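Long-range contacts in cytokinin riboside 5'-monophosphate phosphoribohydrolase (Corynebacterium glutamicum, PDB 5ZBL), which belongs to the SLOG clan of Rossmann-like alpha/beta proteins and is found here as a two-chain assembly: residues I43-G48 / I57-F62; I73-M78 / L90-D95; D108-M113 / G133-P138; G118-L123 / G146-L151; V139-V144 / E170-E175. All blocks are in the same frame, centred on the assembly; numbering follows the deposited sequence.

Interaction 1: residues I43-G48 / I57-F62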
# COMPACT_ATOMS: atom_id res chain seq x y z
N ILE A 43 19.53 13.37 -13.58
CA ILE A 43 18.65 12.29 -13.16
C ILE A 43 17.35 12.26 -14.00
O ILE A 43 16.71 13.31 -14.18
CB ILE A 43 18.35 12.42 -11.67
CG1 ILE A 43 19.65 12.26 -10.84
CG2 ILE A 43 17.26 11.42 -11.28
CD1 ILE A 43 19.49 12.66 -9.38
N ASP A 44 16.95 11.07 -14.47
CA ASP A 44 15.71 10.88 -15.21
C ASP A 44 14.55 10.21 -14.44
O ASP A 44 14.73 9.64 -13.38
CB ASP A 44 16.01 10.11 -16.49
CG ASP A 44 16.89 10.93 -17.46
OD1 ASP A 44 16.63 12.17 -17.63
OD2 ASP A 44 17.82 10.32 -18.00
N LEU A 45 13.37 10.31 -15.04
CA LEU A 45 12.08 9.90 -14.44
C LEU A 45 11.63 8.50 -14.87
O LEU A 45 11.56 8.18 -16.06
CB LEU A 45 10.98 10.91 -14.82
CG LEU A 45 9.54 10.61 -14.38
CD1 LEU A 45 9.49 10.41 -12.87
CD2 LEU A 45 8.58 11.71 -14.76
N VAL A 46 11.30 7.68 -13.91
CA VAL A 46 10.53 6.48 -14.17
C VAL A 46 9.25 6.68 -13.39
O VAL A 46 9.31 7.00 -12.18
CB VAL A 46 11.20 5.23 -13.67
CG1 VAL A 46 10.35 4.02 -14.02
CG2 VAL A 46 12.61 5.10 -14.28
N TYR A 47 8.12 6.51 -14.05
CA TYR A 47 6.81 6.68 -13.37
C TYR A 47 5.75 5.83 -14.06
O TYR A 47 6.04 5.11 -15.02
CB TYR A 47 6.42 8.16 -13.27
CG TYR A 47 5.70 8.70 -14.49
CD1 TYR A 47 6.19 8.51 -15.77
CD2 TYR A 47 4.53 9.42 -14.36
CE1 TYR A 47 5.52 8.97 -16.88
CE2 TYR A 47 3.85 9.89 -15.47
CZ TYR A 47 4.34 9.64 -16.73
OH TYR A 47 3.69 10.13 -17.83
N GLY A 48 4.51 5.89 -13.54
CA GLY A 48 3.47 5.02 -13.98
C GLY A 48 2.79 5.38 -15.29
O GLY A 48 1.79 4.75 -15.62
N ILE A 57 1.99 16.37 -14.52
CA ILE A 57 2.86 17.48 -14.23
C ILE A 57 4.33 17.07 -14.14
O ILE A 57 5.19 17.75 -14.72
CB ILE A 57 2.49 18.11 -12.90
CG1 ILE A 57 1.09 18.75 -12.95
CG2 ILE A 57 3.53 19.13 -12.50
CD1 ILE A 57 0.89 19.85 -13.98
N VAL A 58 4.64 16.02 -13.38
CA VAL A 58 6.05 15.64 -13.16
C VAL A 58 6.71 15.09 -14.47
O VAL A 58 7.86 15.37 -14.75
CB VAL A 58 6.23 14.68 -11.92
CG1 VAL A 58 5.78 13.27 -12.21
CG2 VAL A 58 7.68 14.65 -11.44
N ALA A 59 5.96 14.34 -15.25
CA ALA A 59 6.37 13.82 -16.54
C ALA A 59 6.71 15.00 -17.45
O ALA A 59 7.82 15.05 -17.96
CB ALA A 59 5.27 12.96 -17.16
N ASP A 60 5.77 15.93 -17.60
CA ASP A 60 5.96 17.15 -18.40
C ASP A 60 7.11 18.00 -17.99
O ASP A 60 7.73 18.64 -18.85
CB ASP A 60 4.70 18.05 -18.33
CG ASP A 60 3.52 17.51 -19.16
OD1 ASP A 60 3.70 16.52 -19.91
OD2 ASP A 60 2.42 18.09 -19.05
N ALA A 61 7.37 18.10 -16.68
CA ALA A 61 8.42 18.98 -16.19
C ALA A 61 9.80 18.42 -16.43
O ALA A 61 10.75 19.20 -16.66
CB ALA A 61 8.22 19.33 -14.72
N PHE A 62 9.93 17.09 -16.40
CA PHE A 62 11.23 16.44 -16.67
C PHE A 62 11.51 16.61 -18.17
O PHE A 62 12.63 16.93 -18.60
CB PHE A 62 11.24 14.93 -16.34
CG PHE A 62 11.75 14.57 -14.97
CD1 PHE A 62 10.91 14.59 -13.87
CD2 PHE A 62 13.03 14.05 -14.81
CE1 PHE A 62 11.35 14.17 -12.62
CE2 PHE A 62 13.48 13.64 -13.55
CZ PHE A 62 12.61 13.68 -12.47
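Leu45 of strand 44-47 rests on the ring of Phe62 from helix 53-64. Its CB lies over the centre of one ring face, 3.6 Å from the Phe62 ring centroid. The approach is just 6° off the ring normal, so this is a well-aligned CH-pi contact. The rim of the same ring meets the backbone just before the strand: Ile43 O lies in the ring plane, 3.3 Å from Phe62 CE2. Helix 25-40 also packs on Phe62, through Ala35, Ala38 and Val39.

Leu45 CG is anti to the backbone N (chi1 176°). Beyond it, CD2 reaches the helix backbone and lies 3.5 Å from Ala59 CA. The same Leu45 CD2 is 4.1 Å from Val58 CG1. Strand and helix are the first two elements of the beta-alpha-beta unit 44-47, 53-64, 69-74, part of a Rossmann-like fold. The helix runs back against the strand at 155°, with the two short axes 9.1 Å apart. No hydrogen bond joins the two segments.

Ala59 fills the other end of the contact. Its CB approaches the phenol end of Tyr47 obliquely, 3.3 Å from Tyr47 OH and 3.5 Å from Tyr47 CZ. The hydroxyl has its polar partner beyond the segments, in Gly50 O, and the Tyr47 ring also packs on His84 and Leu87.

Interaction 2: residues I73-M78 / L90-D95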
# COMPACT_ATOMS: atom_id res chain seq x y z
N ILE A 73 2.96 1.30 -17.87
CA ILE A 73 1.52 1.25 -17.80
C ILE A 73 1.06 -0.13 -18.22
O ILE A 73 1.85 -0.90 -18.75
CB ILE A 73 0.96 2.36 -18.72
CG1 ILE A 73 -0.49 2.67 -18.38
CG2 ILE A 73 1.13 2.01 -20.20
CD1 ILE A 73 -0.94 4.02 -18.93
N THR A 74 -0.20 -0.48 -17.96
CA THR A 74 -0.78 -1.79 -18.36
C THR A 74 -1.69 -1.62 -19.53
O THR A 74 -2.16 -0.51 -19.78
CB THR A 74 -1.64 -2.38 -17.25
OG1 THR A 74 -2.75 -1.49 -17.01
CG2 THR A 74 -0.85 -2.55 -15.96
N GLU A 75 -1.98 -2.72 -20.24
CA GLU A 75 -3.01 -2.71 -21.30
C GLU A 75 -4.34 -2.17 -20.80
O GLU A 75 -4.94 -1.34 -21.48
CB GLU A 75 -3.24 -4.11 -21.94
CG GLU A 75 -2.69 -4.24 -23.35
CD GLU A 75 -3.40 -3.37 -24.35
OE1 GLU A 75 -4.50 -3.74 -24.81
OE2 GLU A 75 -2.86 -2.31 -24.70
N SER A 76 -4.80 -2.64 -19.63
CA SER A 76 -6.08 -2.14 -19.06
C SER A 76 -6.15 -0.64 -19.03
O SER A 76 -6.99 -0.06 -19.70
CB SER A 76 -6.33 -2.69 -17.66
OG SER A 76 -7.10 -3.87 -17.72
N LEU A 77 -5.26 -0.00 -18.28
CA LEU A 77 -5.22 1.48 -18.16
C LEU A 77 -5.00 2.16 -19.52
O LEU A 77 -5.54 3.23 -19.77
CB LEU A 77 -4.13 1.93 -17.18
CG LEU A 77 -4.17 1.39 -15.74
CD1 LEU A 77 -2.92 1.81 -15.00
CD2 LEU A 77 -5.42 1.82 -14.96
N MET A 78 -4.23 1.50 -20.40
CA MET A 78 -3.97 2.00 -21.75
C MET A 78 -5.21 2.02 -22.63
O MET A 78 -5.44 3.00 -23.33
CB MET A 78 -2.90 1.14 -22.45
CG MET A 78 -2.32 1.78 -23.70
SD MET A 78 -1.30 3.20 -23.24
CE MET A 78 -1.29 4.12 -24.79
N LEU A 90 7.08 4.71 -23.44
CA LEU A 90 5.98 4.21 -22.68
C LEU A 90 5.99 2.70 -22.83
O LEU A 90 5.75 2.19 -23.90
CB LEU A 90 4.66 4.85 -23.16
CG LEU A 90 3.34 4.33 -22.50
CD1 LEU A 90 3.47 4.34 -20.99
CD2 LEU A 90 2.13 5.14 -22.96
N GLU A 91 6.29 1.99 -21.74
CA GLU A 91 6.24 0.52 -21.72
C GLU A 91 4.84 0.04 -21.28
O GLU A 91 4.41 0.37 -20.17
CB GLU A 91 7.29 -0.04 -20.77
CG GLU A 91 8.66 0.52 -21.04
CD GLU A 91 9.80 -0.27 -20.40
OE1 GLU A 91 9.56 -1.34 -19.81
OE2 GLU A 91 10.96 0.19 -20.49
N ILE A 92 4.18 -0.72 -22.16
CA ILE A 92 2.92 -1.43 -21.88
C ILE A 92 3.18 -2.88 -21.49
O ILE A 92 3.76 -3.66 -22.28
CB ILE A 92 1.97 -1.40 -23.09
CG1 ILE A 92 1.81 0.06 -23.57
CG2 ILE A 92 0.58 -1.92 -22.73
CD1 ILE A 92 1.01 0.15 -24.85
N VAL A 93 2.76 -3.25 -20.29
CA VAL A 93 3.00 -4.63 -19.76
C VAL A 93 1.66 -5.29 -19.47
O VAL A 93 0.65 -4.59 -19.47
CB VAL A 93 3.98 -4.65 -18.57
CG1 VAL A 93 5.31 -4.07 -19.02
CG2 VAL A 93 3.46 -3.86 -17.37
N PRO A 94 1.63 -6.63 -19.35
CA PRO A 94 0.34 -7.34 -19.31
C PRO A 94 -0.54 -7.02 -18.11
O PRO A 94 -1.72 -7.01 -18.27
CB PRO A 94 0.76 -8.81 -19.23
CG PRO A 94 2.06 -8.85 -19.90
CD PRO A 94 2.73 -7.60 -19.46
N ASP A 95 0.05 -6.82 -16.93
CA ASP A 95 -0.70 -6.56 -15.68
C ASP A 95 0.02 -5.66 -14.70
O ASP A 95 1.18 -5.30 -14.90
CB ASP A 95 -1.10 -7.88 -15.01
CG ASP A 95 0.06 -8.72 -14.64
OD1 ASP A 95 0.93 -8.21 -13.89
OD2 ASP A 95 0.11 -9.89 -15.08
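Ile73 and Leu90 meet methyl to methyl, with their side chains crossing at a slant. Ile73 CG2 and Leu90 CD1 are 3.4 Å apart, which is tight for two carbons. Met78 closes over the same patch from the short helix 75-79. Its chain is bent at chi2 (70°), the torsion that places SD. Met78 and Leu90 reach toward each other tip to tip, with SD 4.0 Å from Leu90 CD2. Ile92 instead crosses Met78 at about a right angle, and its CD1 lies 3.9 Å from Met78 CG. The other branch of Ile92, CG2, lies 3.7 Å from Glu75 N.

This is the edge of a Rossmann-like parallel sheet. Strands 69-74 and 89-93 belong to one beta-alpha-beta unit with helix 75-79. Strand 89-93 is an outermost strand in this chain. Ile73 and Ile92 share one face of the sheet, Thr74 and Val93 the other. Ile73 N donates to Glu91 O at 2.9 Å, and Val93 N donates to Ile73 O at 3.0 Å. A third bond, from Glu75 N to Val93 O, is weak.

Thr74, the N-cap residue of helix 75-79, splits its two branches. OG1 sits between the backbone N and the carbonyl carbon (chi1 62°) and accepts a capping bond from Leu77 N at 3.2 Å. CG2 touches the other segment, 3.5 Å from Asp95 C. Asp95 is itself an N-cap: its OD1 accepts from Ile98 N. A sulfate ion, probably from the crystallisation liquor, lies close to its side chain.

Interaction 3: residues D108-M113 / G133-P138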
# COMPACT_ATOMS: atom_id res chain seq x y z
N ASP A 108 16.65 3.71 -9.67
CA ASP A 108 17.76 3.51 -8.75
C ASP A 108 17.35 3.92 -7.38
O ASP A 108 18.09 3.71 -6.43
CB ASP A 108 18.99 4.27 -9.23
CG ASP A 108 19.54 3.70 -10.57
OD1 ASP A 108 19.99 2.50 -10.60
OD2 ASP A 108 19.49 4.44 -11.59
N GLY A 109 16.14 4.48 -7.27
CA GLY A 109 15.60 5.01 -6.03
C GLY A 109 14.14 5.40 -6.24
O GLY A 109 13.68 5.46 -7.39
N PHE A 110 13.44 5.68 -5.14
CA PHE A 110 12.00 5.89 -5.09
C PHE A 110 11.70 7.20 -4.39
O PHE A 110 12.29 7.49 -3.34
CB PHE A 110 11.35 4.76 -4.33
CG PHE A 110 11.53 3.41 -4.97
CD1 PHE A 110 10.81 3.06 -6.10
CD2 PHE A 110 12.41 2.49 -4.43
CE1 PHE A 110 11.00 1.82 -6.70
CE2 PHE A 110 12.60 1.23 -5.02
CZ PHE A 110 11.91 0.92 -6.16
N ILE A 111 10.79 7.99 -4.97
CA ILE A 111 10.24 9.18 -4.35
C ILE A 111 8.71 9.06 -4.36
O ILE A 111 8.09 8.73 -5.37
CB ILE A 111 10.62 10.43 -5.12
CG1 ILE A 111 12.15 10.61 -5.15
CG2 ILE A 111 10.06 11.70 -4.49
CD1 ILE A 111 12.58 11.71 -6.12
N ALA A 112 8.10 9.32 -3.20
CA ALA A 112 6.68 9.37 -3.10
C ALA A 112 6.33 10.85 -2.84
O ALA A 112 6.80 11.46 -1.86
CB ALA A 112 6.16 8.45 -2.00
N MET A 113 5.58 11.41 -3.79
CA MET A 113 5.06 12.75 -3.71
C MET A 113 3.62 12.63 -3.23
O MET A 113 3.06 11.55 -3.19
CB MET A 113 5.09 13.40 -5.09
CG MET A 113 6.45 13.40 -5.80
SD MET A 113 6.63 14.72 -7.05
CE MET A 113 5.10 14.58 -7.97
N GLY A 133 14.88 -7.69 1.67
CA GLY A 133 16.14 -7.53 0.95
C GLY A 133 16.11 -7.65 -0.57
O GLY A 133 17.19 -7.73 -1.17
N ILE A 134 14.93 -7.64 -1.19
CA ILE A 134 14.82 -7.84 -2.66
C ILE A 134 15.38 -6.63 -3.43
O ILE A 134 15.74 -6.74 -4.61
CB ILE A 134 13.38 -8.21 -3.13
CG1 ILE A 134 13.36 -8.85 -4.53
CG2 ILE A 134 12.48 -6.99 -3.13
CD1 ILE A 134 13.95 -10.25 -4.65
N HIS A 135 15.44 -5.49 -2.76
CA HIS A 135 16.25 -4.36 -3.21
C HIS A 135 16.71 -3.60 -1.97
O HIS A 135 16.10 -3.73 -0.90
CB HIS A 135 15.45 -3.46 -4.17
CG HIS A 135 14.51 -2.53 -3.48
ND1 HIS A 135 14.94 -1.44 -2.77
CD2 HIS A 135 13.16 -2.55 -3.36
CE1 HIS A 135 13.91 -0.81 -2.25
NE2 HIS A 135 12.81 -1.47 -2.58
N GLN A 136 17.79 -2.83 -2.10
CA GLN A 136 18.16 -1.84 -1.09
C GLN A 136 18.49 -0.53 -1.79
O GLN A 136 19.65 -0.22 -2.07
CB GLN A 136 19.26 -2.35 -0.15
CG GLN A 136 18.73 -3.31 0.92
CD GLN A 136 19.24 -3.02 2.34
OE1 GLN A 136 20.43 -2.78 2.56
NE2 GLN A 136 18.32 -3.06 3.32
N LYS A 137 17.42 0.23 -2.04
CA LYS A 137 17.45 1.47 -2.77
C LYS A 137 16.82 2.52 -1.87
O LYS A 137 15.89 2.22 -1.16
CB LYS A 137 16.66 1.34 -4.07
CG LYS A 137 17.26 0.38 -5.09
CD LYS A 137 16.31 0.15 -6.28
CE LYS A 137 16.98 -0.64 -7.40
NZ LYS A 137 16.03 -0.93 -8.51
N PRO A 138 17.31 3.76 -1.90
CA PRO A 138 16.72 4.80 -1.03
C PRO A 138 15.25 5.07 -1.37
O PRO A 138 14.88 5.06 -2.54
CB PRO A 138 17.55 6.03 -1.33
CG PRO A 138 18.20 5.77 -2.65
CD PRO A 138 18.37 4.28 -2.79
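The Phe110 and His135 side chains reach toward each other tip to tip. They join strand 110-112 to the loop that leads into its parallel neighbour 139-142, in a Rossmann-like sheet. Phe110 CE2 stands over one face of the imidazole, offset toward the rim, and is 3.6 Å from His135 NE2. The ring planes are inclined at 51°, so the pair is oblique. At the edge of the imidazole, ND1 accepts a weak in-plane bond from Lys137 N, which probably helps to set the turn of the ring. Val126 of helix 117-130 packs on both aromatic residues.

Lys137 runs out extended beside Asp108. Its CB and CG lie 3.6 and 3.7 Å from Asp108 O. Its NZ continues past this carbonyl to bond Ala104 O and Gly107 O. Asp108 is engaged elsewhere, with OD2 in a salt bridge to Arg12. Pro138 CD packs on the same Asp108 O at 3.7 Å. The Pro138 carbonyl joins the backbones: Phe110 N donates to Pro138 O at 3.0 Å, with an N-H...O angle of 157°.

Interaction 4: residues G118-L123 / G146-L151. With PO4 (phosphate ion), chain G.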
# COMPACT_ATOMS: atom_id res chain seq x y z
N GLY A 118 -3.36 4.81 -4.49
CA GLY A 118 -2.38 4.21 -5.39
C GLY A 118 -0.96 4.55 -5.04
O GLY A 118 -0.05 3.71 -5.11
N THR A 119 -0.75 5.80 -4.63
CA THR A 119 0.58 6.28 -4.30
C THR A 119 1.05 5.64 -2.99
O THR A 119 2.17 5.16 -2.88
CB THR A 119 0.60 7.85 -4.28
OG1 THR A 119 0.29 8.35 -5.61
CG2 THR A 119 1.97 8.38 -3.82
N LEU A 120 0.17 5.65 -2.01
CA LEU A 120 0.42 5.03 -0.73
C LEU A 120 0.70 3.54 -0.86
O LEU A 120 1.70 3.04 -0.33
CB LEU A 120 -0.76 5.30 0.24
CG LEU A 120 -0.54 6.51 1.15
CD1 LEU A 120 -1.74 6.88 2.00
CD2 LEU A 120 0.58 6.19 2.11
N GLU A 121 -0.15 2.85 -1.61
CA GLU A 121 0.08 1.44 -1.91
C GLU A 121 1.48 1.17 -2.51
O GLU A 121 2.18 0.22 -2.12
CB GLU A 121 -0.97 0.93 -2.85
CG GLU A 121 -1.04 -0.56 -3.01
CD GLU A 121 -0.02 -1.11 -3.98
OE1 GLU A 121 0.24 -0.44 -5.01
OE2 GLU A 121 0.53 -2.23 -3.72
N GLU A 122 1.88 1.97 -3.50
CA GLU A 122 3.19 1.75 -4.12
C GLU A 122 4.29 1.92 -3.06
O GLU A 122 5.25 1.18 -3.07
CB GLU A 122 3.43 2.66 -5.34
CG GLU A 122 2.88 2.09 -6.65
CD GLU A 122 2.34 3.15 -7.63
OE1 GLU A 122 1.85 4.23 -7.17
OE2 GLU A 122 2.35 2.90 -8.87
N LEU A 123 4.11 2.87 -2.15
CA LEU A 123 5.13 3.18 -1.19
C LEU A 123 5.31 2.03 -0.19
O LEU A 123 6.43 1.63 0.14
CB LEU A 123 4.79 4.50 -0.48
CG LEU A 123 5.73 4.87 0.66
CD1 LEU A 123 7.07 5.18 0.10
CD2 LEU A 123 5.19 6.03 1.47
N GLY A 146 4.19 19.54 4.62
CA GLY A 146 4.04 18.52 5.63
C GLY A 146 3.04 17.42 5.28
O GLY A 146 2.46 16.83 6.18
N PHE A 147 2.87 17.13 3.98
CA PHE A 147 1.96 16.07 3.51
C PHE A 147 2.15 14.71 4.19
O PHE A 147 1.19 14.02 4.54
CB PHE A 147 2.13 15.87 2.01
CG PHE A 147 1.25 14.82 1.46
CD1 PHE A 147 1.67 13.50 1.42
CD2 PHE A 147 0.01 15.14 0.96
CE1 PHE A 147 0.84 12.51 0.94
CE2 PHE A 147 -0.82 14.17 0.45
CZ PHE A 147 -0.41 12.85 0.45
N TRP A 148 3.39 14.31 4.34
CA TRP A 148 3.65 13.01 4.88
C TRP A 148 3.67 12.98 6.41
O TRP A 148 3.77 11.92 6.98
CB TRP A 148 4.92 12.43 4.29
CG TRP A 148 4.81 12.17 2.89
CD1 TRP A 148 5.41 12.86 1.89
CD2 TRP A 148 4.05 11.14 2.27
NE1 TRP A 148 5.09 12.32 0.69
CE2 TRP A 148 4.24 11.26 0.88
CE3 TRP A 148 3.25 10.09 2.76
CZ2 TRP A 148 3.65 10.39 -0.04
CZ3 TRP A 148 2.65 9.22 1.85
CH2 TRP A 148 2.87 9.37 0.44
N GLN A 149 3.49 14.11 7.08
CA GLN A 149 3.66 14.10 8.54
C GLN A 149 2.70 13.14 9.29
O GLN A 149 3.15 12.43 10.20
CB GLN A 149 3.67 15.53 9.13
CG GLN A 149 4.94 16.32 8.73
CD GLN A 149 6.23 15.70 9.23
OE1 GLN A 149 6.27 15.19 10.33
NE2 GLN A 149 7.28 15.76 8.43
N PRO A 150 1.42 13.09 8.88
CA PRO A 150 0.53 12.16 9.57
C PRO A 150 0.86 10.65 9.38
O PRO A 150 0.63 9.84 10.28
CB PRO A 150 -0.85 12.50 8.99
CG PRO A 150 -0.72 13.90 8.40
CD PRO A 150 0.71 14.03 7.99
N LEU A 151 1.37 10.27 8.22
CA LEU A 151 1.81 8.90 8.01
C LEU A 151 3.01 8.58 8.87
O LEU A 151 3.15 7.46 9.33
CB LEU A 151 2.21 8.67 6.56
CG LEU A 151 2.52 7.21 6.26
CD1 LEU A 151 1.26 6.36 6.08
CD2 LEU A 151 3.45 7.15 5.07
P PO4 G . -3.51 7.69 -6.84
O1 PO4 G . -4.17 8.98 -7.24
O2 PO4 G . -3.15 6.93 -8.09
O3 PO4 G . -2.24 7.98 -6.08
O4 PO4 G . -4.49 6.93 -6.02
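Phosphate atom O3 is gripped twice by Thr119, whose methyl CG2 faces the rim of Trp148 on the other side. Thr119 OG1 donates to O3 at 2.6 Å, and Thr119 N adds a weak bond to O3 at 3.0 Å. OG1 stands beside the backbone N (chi1 -63°), which brings both donors to the same oxygen. Gly118 N donates to phosphate O4 at 2.8 Å, and Ser19 N also bonds the ion. The site is the N-terminal start of helix 117-130 in a Rossmann-like fold, a common place for an anion, where the helix end would probably favour negative charge. The phosphate probably comes from the crystallisation liquor.

Behind this end, the helix packs on the turn that leads into helix 149-160. No hydrogen bond joins the two segments. Leu120 CD2 meets the edge of the indole, near its plane, 3.7 Å from Trp148 CZ3. The two side chains run past one another, heading opposite ways. Leu123 comes tip to tip, its CD2 at 4.1 Å from the same Trp148 CZ3. Leu151 extends the apolar patch, with CD1 4.0 Å from Leu120 CD2. Leu120 also packs on Phe124 of the second subunit.

The backbone here is fixed by a type I turn from Gly146 to Gln149 and by a bond from Trp148 N to Asp143 OD1. The indole has its own contacts. Trp148 NE1 makes a weak bond to Ala112 O. Phe147 CD1 lies over the centre of the Trp148 ring system, 3.4 Å above its plane.

Interaction 5: residues V139-V144 / E170-E175. With EDO (1,2-ethanediol), chain E.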
# COMPACT_ATOMS: atom_id res chain seq x y z
N VAL A 139 14.45 5.24 -0.32
CA VAL A 139 13.03 5.64 -0.46
C VAL A 139 12.90 7.00 0.21
O VAL A 139 13.36 7.19 1.34
CB VAL A 139 12.11 4.64 0.20
CG1 VAL A 139 10.64 5.04 0.03
CG2 VAL A 139 12.37 3.27 -0.39
N ALA A 140 12.34 7.96 -0.52
CA ALA A 140 12.24 9.32 -0.03
C ALA A 140 10.80 9.81 -0.08
O ALA A 140 10.09 9.58 -1.05
CB ALA A 140 13.12 10.24 -0.84
N LEU A 141 10.38 10.50 0.98
CA LEU A 141 9.08 11.13 1.04
C LEU A 141 9.26 12.63 0.80
O LEU A 141 9.91 13.31 1.57
CB LEU A 141 8.43 10.87 2.40
CG LEU A 141 8.34 9.43 2.88
CD1 LEU A 141 7.60 9.43 4.21
CD2 LEU A 141 7.64 8.57 1.85
N TYR A 142 8.70 13.11 -0.30
CA TYR A 142 8.78 14.51 -0.66
C TYR A 142 7.66 15.20 0.12
O TYR A 142 6.47 15.16 -0.28
CB TYR A 142 8.66 14.67 -2.19
CG TYR A 142 8.86 16.06 -2.79
CD1 TYR A 142 9.77 16.97 -2.26
CD2 TYR A 142 8.15 16.44 -3.93
CE1 TYR A 142 9.96 18.20 -2.84
CE2 TYR A 142 8.34 17.66 -4.53
CZ TYR A 142 9.24 18.56 -3.97
OH TYR A 142 9.45 19.83 -4.55
N ASP A 143 8.05 15.87 1.21
CA ASP A 143 7.11 16.35 2.21
C ASP A 143 6.51 17.75 1.92
O ASP A 143 6.59 18.66 2.72
CB ASP A 143 7.80 16.28 3.57
CG ASP A 143 6.84 16.28 4.74
OD1 ASP A 143 5.68 15.81 4.61
OD2 ASP A 143 7.29 16.74 5.82
N VAL A 144 5.87 17.88 0.77
CA VAL A 144 5.34 19.16 0.32
C VAL A 144 4.23 19.57 1.28
O VAL A 144 3.23 18.87 1.35
CB VAL A 144 4.73 19.09 -1.09
CG1 VAL A 144 4.10 20.40 -1.47
CG2 VAL A 144 5.78 18.73 -2.11
N GLU A 170 14.14 4.11 10.26
CA GLU A 170 15.06 5.27 10.43
C GLU A 170 16.07 5.58 9.30
O GLU A 170 16.80 6.56 9.38
CB GLU A 170 15.77 5.14 11.80
CG GLU A 170 16.60 6.34 12.29
CD GLU A 170 15.95 7.71 12.10
OE1 GLU A 170 14.84 7.94 12.64
OE2 GLU A 170 16.56 8.59 11.44
N CYS A 171 16.10 4.78 8.23
CA CYS A 171 16.92 5.09 7.03
C CYS A 171 16.06 5.74 5.90
O CYS A 171 16.47 5.85 4.74
CB CYS A 171 17.61 3.81 6.54
SG CYS A 171 16.69 2.33 7.03
N LEU A 172 14.87 6.17 6.30
CA LEU A 172 13.88 6.76 5.44
C LEU A 172 14.20 8.25 5.20
O LEU A 172 14.32 9.00 6.15
CB LEU A 172 12.51 6.64 6.15
CG LEU A 172 11.35 7.33 5.47
CD1 LEU A 172 11.21 6.78 4.05
CD2 LEU A 172 10.10 7.12 6.29
N ILE A 173 14.30 8.67 3.94
CA ILE A 173 14.52 10.10 3.66
C ILE A 173 13.18 10.81 3.66
O ILE A 173 12.23 10.34 3.08
CB ILE A 173 15.25 10.31 2.32
CG1 ILE A 173 16.63 9.62 2.33
CG2 ILE A 173 15.46 11.76 2.04
CD1 ILE A 173 17.04 9.15 0.96
N VAL A 174 13.09 11.92 4.39
CA VAL A 174 11.90 12.78 4.42
C VAL A 174 12.32 14.25 4.22
O VAL A 174 12.99 14.79 5.06
CB VAL A 174 11.19 12.67 5.78
CG1 VAL A 174 9.91 13.54 5.80
CG2 VAL A 174 10.90 11.21 6.10
N GLU A 175 11.95 14.90 3.12
CA GLU A 175 12.36 16.30 2.93
C GLU A 175 11.30 17.11 2.19
O GLU A 175 10.65 16.62 1.34
CB GLU A 175 13.68 16.38 2.18
CG GLU A 175 14.92 15.76 2.83
CD GLU A 175 15.34 16.29 4.22
OE1 GLU A 175 16.12 15.55 4.87
OE2 GLU A 175 14.92 17.39 4.68
C1 EDO E . 11.82 18.52 6.61
O1 EDO E . 13.12 17.98 6.88
C2 EDO E . 10.88 17.39 6.17
O2 EDO E . 9.56 17.60 6.70
O HOH W 1 15.53 4.51 2.56
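Asp143 N donates to Glu175 O at 2.7 Å, the shortest of four backbone bonds between the two segments. The donor stands above the carbonyl plane, 44° out of it. Leu141 N donates to Ile173 O at 2.8 Å, while Leu141 O accepts from Glu175 N at 3.0 Å. Val139 O accepts from Ile173 N. One water extends the link, accepting from Val139 N and donating to Cys171 O.

A 1,2-ethanediol molecule, probably from the crystallisation liquor, bridges the far end. Its O2 donates to Asp143 OD2 at 2.6 Å, and its O1 donates to Glu175 OE2 at 2.9 Å. Asp143 centres an inverse gamma turn, and its OD2 also accepts from Gln149 NE2.

The side chains pack on both faces. On one, Leu141 CD1 is 4.0 Å from Leu172 CD2, and these two side chains cross at about a right angle. Val174 meets Leu141 more obliquely, through CG2. Leu172 CG is anti to its backbone N (chi1 174°), and CD1 beyond it lies 3.5 Å from Val139 O. On the other face, Ala140 CB and Ile173 CB are 3.8 Å apart, with Met185 of helix 178-186 against both residues. Helix 117-130 packs on the Leu141 face. Two parallel strands with helices on both faces are characteristic of a Rossmann-like alpha/beta sheet, in which 173-175 is one of the two outermost strands of this chain.

How the interactions relate
Interactions 1, 2, 3 and 5 all reach one parallel sheet. Interactions 2 and 5 sit at its two ends, with centres about 28 Å apart. Interactions 1 and 2 touch where strands 44-47 and 69-74 are neighbours. Interactions 3 and 5 are joined by the backbones of neighbouring strands 110-112 and 139-142, with centres about 11 Å apart. Interaction 4 lies about 10 Å from interaction 5, centre to centre, and the two share the Leu123 and Leu141 packing. It also touches interaction 3, where Met113 O approaches Thr119, a phosphate-binding residue. Interactions 2 and 4 both touch the second subunit, and their nearest atoms are about 8 Å apart.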